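Local coordinates for protein ORF10 (Moritella marina, PDB 6RIW) that forms the ketosynthase-chain length factor didomain of a polyunsaturated fatty acid synthase, which probably condenses acyl units to lengthen the growing chain, at residues D548-D562 with N635-I649. Residues are numbered along the deposited sequence; the frame is centred on the assembly and turned at random.
Sequences DCLIPQQLMMMQVAD and NQYTSFIGNIMASRI
Gln-554 reaches from helix 552-562 into a hole formed by Gly-642, Ile-644, Met-645 and Arg-648, a knobs-into-holes contact in the second thiolase-fold unit of the didomain, probably the chain length factor; the axes of helices 552-562 and 642-649 come within 9.4 Å at a crossing angle of -32°. Followed outward, its CB and CG lie against Met-645 CB, and CD comes within 3.5 Å of that same atom; CG and CD also lie beside Ser-639 O. A bend at chi2 (-147°) then places the amide between the loop at Ser-639 to Ile-641 and the arginine. NE2 makes a weak bond to Ile-641 O and donates to a water that in turn donates to Gln-553 OE1 and Ser-639 O. OE1 is gripped side-on by Arg-648: NE, 2.9 Å from OE1, arrives almost in line with the C=O bond, while NH2 comes in at a tilt.

The guanidinium stands 63° from the amide plane and is sandwiched, with Leu-550 CD1 over the centre of one face and Ile-644 CG2 toward the rim of the opposite face; NH2 also donates to Thr-638 OG1. With Arg-648 replaced by alanine, Gln-554 OE1 would probably lose both donors, Thr-638 OG1 its NH2 partner, and a gap would open beside Leu-550 CD1.

Farther along, Ile-649 is a knob in return, set among Met-557, Met-558, Ala-561 and Asp-562, while Met-557 and Met-645 also pack on Val-580 and Val-693 of neighbouring strands. At the other end, Asp-548 OD1 accepts from Gln-636 N, and OD2 from Asn-635 ND2. Between these regions, Ser-639 OG donates to Gln-636 O and receives Ile-551 N at 3.0 Å.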
# COMPACT_ATOMS: atom_id res chain seq x y z
N ASP A 548 -13.81 13.90 -12.98
CA ASP A 548 -13.26 14.03 -11.63
C ASP A 548 -13.84 12.98 -10.68
O ASP A 548 -13.96 13.21 -9.48
CB ASP A 548 -13.53 15.43 -11.07
CG ASP A 548 -12.57 15.79 -9.94
OD1 ASP A 548 -11.59 15.04 -9.75
OD2 ASP A 548 -12.79 16.81 -9.25
N CYS A 549 -14.18 11.82 -11.22
CA CYS A 549 -14.77 10.74 -10.44
C CYS A 549 -13.67 9.92 -9.77
O CYS A 549 -12.54 9.84 -10.28
CB CYS A 549 -15.61 9.85 -11.35
SG CYS A 549 -16.71 8.72 -10.49
N LEU A 550 -14.00 9.32 -8.63
CA LEU A 550 -13.06 8.41 -7.98
C LEU A 550 -12.98 7.09 -8.76
O LEU A 550 -13.96 6.63 -9.34
CB LEU A 550 -13.49 8.12 -6.54
CG LEU A 550 -13.93 9.29 -5.65
CD1 LEU A 550 -14.11 8.76 -4.22
CD2 LEU A 550 -12.91 10.42 -5.68
N ILE A 551 -11.79 6.47 -8.76
CA ILE A 551 -11.63 5.23 -9.52
C ILE A 551 -12.48 4.12 -8.89
O ILE A 551 -12.78 4.17 -7.68
CB ILE A 551 -10.15 4.82 -9.62
CG1 ILE A 551 -9.54 4.50 -8.24
CG2 ILE A 551 -9.33 5.89 -10.36
CD1 ILE A 551 -8.21 3.67 -8.31
N PRO A 552 -12.87 3.12 -9.66
CA PRO A 552 -13.75 2.06 -9.12
C PRO A 552 -13.15 1.28 -7.96
O PRO A 552 -13.91 0.83 -7.11
CB PRO A 552 -14.00 1.16 -10.34
CG PRO A 552 -13.86 2.08 -11.51
CD PRO A 552 -12.77 3.05 -11.13
N GLN A 553 -11.81 1.13 -7.88
CA GLN A 553 -11.24 0.43 -6.72
C GLN A 553 -11.72 1.05 -5.40
O GLN A 553 -12.09 0.33 -4.46
CB GLN A 553 -9.70 0.45 -6.78
CG GLN A 553 -9.03 -0.40 -5.64
CD GLN A 553 -7.53 -0.18 -5.51
OE1 GLN A 553 -7.06 0.96 -5.45
NE2 GLN A 553 -6.77 -1.27 -5.43
N GLN A 554 -11.73 2.37 -5.32
CA GLN A 554 -12.14 3.02 -4.08
C GLN A 554 -13.66 3.00 -3.91
O GLN A 554 -14.15 2.75 -2.81
CB GLN A 554 -11.59 4.44 -4.03
CG GLN A 554 -10.04 4.45 -3.99
CD GLN A 554 -9.44 5.60 -3.17
OE1 GLN A 554 -10.14 6.57 -2.82
NE2 GLN A 554 -8.14 5.50 -2.87
N LEU A 555 -14.41 3.21 -4.99
CA LEU A 555 -15.87 3.20 -4.85
C LEU A 555 -16.39 1.82 -4.44
O LEU A 555 -17.29 1.71 -3.61
CB LEU A 555 -16.52 3.63 -6.17
CG LEU A 555 -16.22 5.08 -6.54
CD1 LEU A 555 -16.60 5.35 -7.98
CD2 LEU A 555 -16.96 6.00 -5.60
N MET A 556 -15.84 0.76 -5.04
CA MET A 556 -16.26 -0.59 -4.69
C MET A 556 -15.99 -0.89 -3.23
O MET A 556 -16.84 -1.48 -2.55
CB MET A 556 -15.56 -1.63 -5.56
CG MET A 556 -15.97 -1.60 -7.00
SD MET A 556 -17.35 -2.72 -7.29
CE MET A 556 -16.56 -4.32 -7.06
N MET A 557 -14.79 -0.53 -2.74
CA MET A 557 -14.45 -0.78 -1.34
C MET A 557 -15.37 0.00 -0.41
O MET A 557 -15.81 -0.50 0.63
CB MET A 557 -12.98 -0.40 -1.07
CG MET A 557 -12.61 -0.35 0.43
SD MET A 557 -12.82 1.32 1.14
CE MET A 557 -12.91 0.93 2.89
N MET A 558 -15.66 1.25 -0.77
CA MET A 558 -16.46 2.09 0.11
C MET A 558 -17.87 1.54 0.26
O MET A 558 -18.44 1.55 1.36
CB MET A 558 -16.49 3.52 -0.43
CG MET A 558 -15.18 4.26 -0.23
SD MET A 558 -15.03 5.53 -1.50
CE MET A 558 -16.13 6.75 -0.79
N GLN A 559 -18.46 1.07 -0.84
CA GLN A 559 -19.82 0.55 -0.79
C GLN A 559 -19.92 -0.71 0.06
O GLN A 559 -20.83 -0.82 0.89
CB GLN A 559 -20.33 0.28 -2.21
CG GLN A 559 -21.77 -0.12 -2.27
CD GLN A 559 -22.36 0.12 -3.64
OE1 GLN A 559 -22.05 -0.59 -4.59
NE2 GLN A 559 -23.20 1.15 -3.75
N VAL A 560 -19.01 -1.67 -0.12
CA VAL A 560 -19.14 -2.91 0.66
C VAL A 560 -18.82 -2.65 2.13
O VAL A 560 -19.45 -3.24 3.02
CB VAL A 560 -18.28 -4.06 0.09
CG1 VAL A 560 -18.75 -4.46 -1.31
CG2 VAL A 560 -16.75 -3.74 0.11
N ALA A 561 -17.86 -1.77 2.42
CA ALA A 561 -17.52 -1.47 3.81
C ALA A 561 -18.67 -0.78 4.52
O ALA A 561 -19.01 -1.12 5.66
CB ALA A 561 -16.27 -0.57 3.89
N ASP A 562 -19.30 0.18 3.84
CA ASP A 562 -20.47 0.86 4.39
C ASP A 562 -21.59 -0.13 4.70
O ASP A 562 -22.20 -0.08 5.77
CB ASP A 562 -20.95 1.92 3.40
CG ASP A 562 -22.01 2.86 3.99
OD1 ASP A 562 -21.80 3.40 5.10
OD2 ASP A 562 -23.03 3.07 3.32
N ASN A 635 -9.89 15.44 -7.38
CA ASN A 635 -10.50 14.34 -6.64
C ASN A 635 -10.10 13.00 -7.22
O ASN A 635 -9.81 12.05 -6.47
CB ASN A 635 -12.02 14.50 -6.62
CG ASN A 635 -12.45 15.65 -5.74
OD1 ASN A 635 -12.29 15.58 -4.52
ND2 ASN A 635 -12.95 16.72 -6.35
N GLN A 636 -10.06 12.89 -8.55
CA GLN A 636 -9.64 11.63 -9.15
C GLN A 636 -8.26 11.23 -8.66
O GLN A 636 -8.02 10.06 -8.34
CB GLN A 636 -9.67 11.72 -10.67
CG GLN A 636 -9.46 10.37 -11.34
CD GLN A 636 -9.01 10.46 -12.81
OE1 GLN A 636 -8.56 11.51 -13.28
NE2 GLN A 636 -9.12 9.35 -13.52
N TYR A 637 -7.32 12.18 -8.57
CA TYR A 637 -5.99 11.78 -8.13
C TYR A 637 -5.96 11.37 -6.66
O TYR A 637 -5.16 10.49 -6.29
CB TYR A 637 -4.98 12.90 -8.38
CG TYR A 637 -3.64 12.44 -8.97
CD1 TYR A 637 -2.67 11.85 -8.18
CD2 TYR A 637 -3.36 12.66 -10.31
CE1 TYR A 637 -1.43 11.46 -8.74
CE2 TYR A 637 -2.15 12.28 -10.87
CZ TYR A 637 -1.19 11.68 -10.09
OH TYR A 637 0.00 11.32 -10.72
N THR A 638 -6.80 11.96 -5.79
CA THR A 638 -6.84 11.47 -4.41
C THR A 638 -7.26 10.00 -4.36
O THR A 638 -6.85 9.28 -3.44
CB THR A 638 -7.80 12.29 -3.52
OG1 THR A 638 -9.17 12.05 -3.89
CG2 THR A 638 -7.49 13.78 -3.59
N SER A 639 -8.07 9.54 -5.31
CA SER A 639 -8.44 8.14 -5.35
C SER A 639 -7.34 7.24 -5.92
O SER A 639 -7.49 6.02 -5.89
CB SER A 639 -9.75 7.92 -6.12
OG SER A 639 -9.61 8.07 -7.53
N PHE A 640 -6.25 7.81 -6.44
CA PHE A 640 -5.08 7.00 -6.77
C PHE A 640 -4.31 6.58 -5.52
O PHE A 640 -3.41 5.73 -5.63
CB PHE A 640 -4.12 7.77 -7.69
CG PHE A 640 -4.65 8.05 -9.08
CD1 PHE A 640 -5.91 7.63 -9.50
CD2 PHE A 640 -3.86 8.77 -9.98
CE1 PHE A 640 -6.36 7.91 -10.80
CE2 PHE A 640 -4.30 9.03 -11.26
CZ PHE A 640 -5.57 8.61 -11.66
N ILE A 641 -4.60 7.16 -4.36
CA ILE A 641 -3.82 6.98 -3.13
C ILE A 641 -4.53 5.94 -2.26
O ILE A 641 -5.62 6.20 -1.75
CB ILE A 641 -3.67 8.32 -2.38
CG1 ILE A 641 -3.07 9.38 -3.32
CG2 ILE A 641 -2.85 8.14 -1.12
CD1 ILE A 641 -3.19 10.79 -2.80
N GLY A 642 -3.91 4.78 -2.07
CA GLY A 642 -4.64 3.63 -1.54
C GLY A 642 -5.22 3.84 -0.16
O GLY A 642 -6.36 3.44 0.12
N ASN A 643 -4.45 4.46 0.75
CA ASN A 643 -4.96 4.56 2.12
C ASN A 643 -6.17 5.48 2.21
O ASN A 643 -6.91 5.41 3.20
CB ASN A 643 -3.87 5.05 3.08
CG ASN A 643 -3.53 6.52 2.88
OD1 ASN A 643 -2.93 6.88 1.87
ND2 ASN A 643 -3.91 7.37 3.84
N ILE A 644 -6.41 6.31 1.20
CA ILE A 644 -7.49 7.27 1.33
C ILE A 644 -8.83 6.55 1.27
O ILE A 644 -9.81 7.02 1.85
CB ILE A 644 -7.35 8.38 0.28
CG1 ILE A 644 -6.06 9.17 0.56
CG2 ILE A 644 -8.57 9.33 0.32
CD1 ILE A 644 -5.88 10.46 -0.28
N MET A 645 -8.90 5.39 0.61
CA MET A 645 -10.20 4.72 0.59
C MET A 645 -10.61 4.25 1.99
O MET A 645 -11.80 4.31 2.33
CB MET A 645 -10.19 3.57 -0.43
CG MET A 645 -9.45 2.31 -0.07
SD MET A 645 -9.61 1.14 -1.47
CE MET A 645 -7.88 0.90 -1.83
N ALA A 646 -9.65 3.86 2.84
CA ALA A 646 -9.99 3.57 4.23
C ALA A 646 -10.42 4.83 4.97
O ALA A 646 -11.41 4.82 5.71
CB ALA A 646 -8.79 2.92 4.95
N SER A 647 -9.70 5.93 4.75
CA SER A 647 -10.04 7.23 5.36
C SER A 647 -11.43 7.70 4.98
O SER A 647 -12.10 8.36 5.78
CB SER A 647 -9.05 8.30 4.92
OG SER A 647 -7.79 8.04 5.51
N ARG A 648 -11.88 7.40 3.76
CA ARG A 648 -13.19 7.90 3.34
C ARG A 648 -14.31 7.27 4.15
O ARG A 648 -15.33 7.93 4.42
CB ARG A 648 -13.42 7.64 1.85
CG ARG A 648 -12.62 8.55 0.92
CD ARG A 648 -12.98 8.25 -0.53
NE ARG A 648 -11.83 8.42 -1.41
CZ ARG A 648 -11.45 9.59 -1.93
NH1 ARG A 648 -12.13 10.70 -1.65
NH2 ARG A 648 -10.38 9.65 -2.72
N ILE A 649 -14.14 6.00 4.53
CA ILE A 649 -15.10 5.34 5.41
C ILE A 649 -15.04 5.94 6.81
O ILE A 649 -16.07 6.27 7.41
CB ILE A 649 -14.86 3.82 5.42
CG1 ILE A 649 -15.39 3.21 4.12
CG2 ILE A 649 -15.50 3.15 6.67
CD1 ILE A 649 -16.92 3.40 3.94
O HOH W 1 -6.69 3.61 -4.45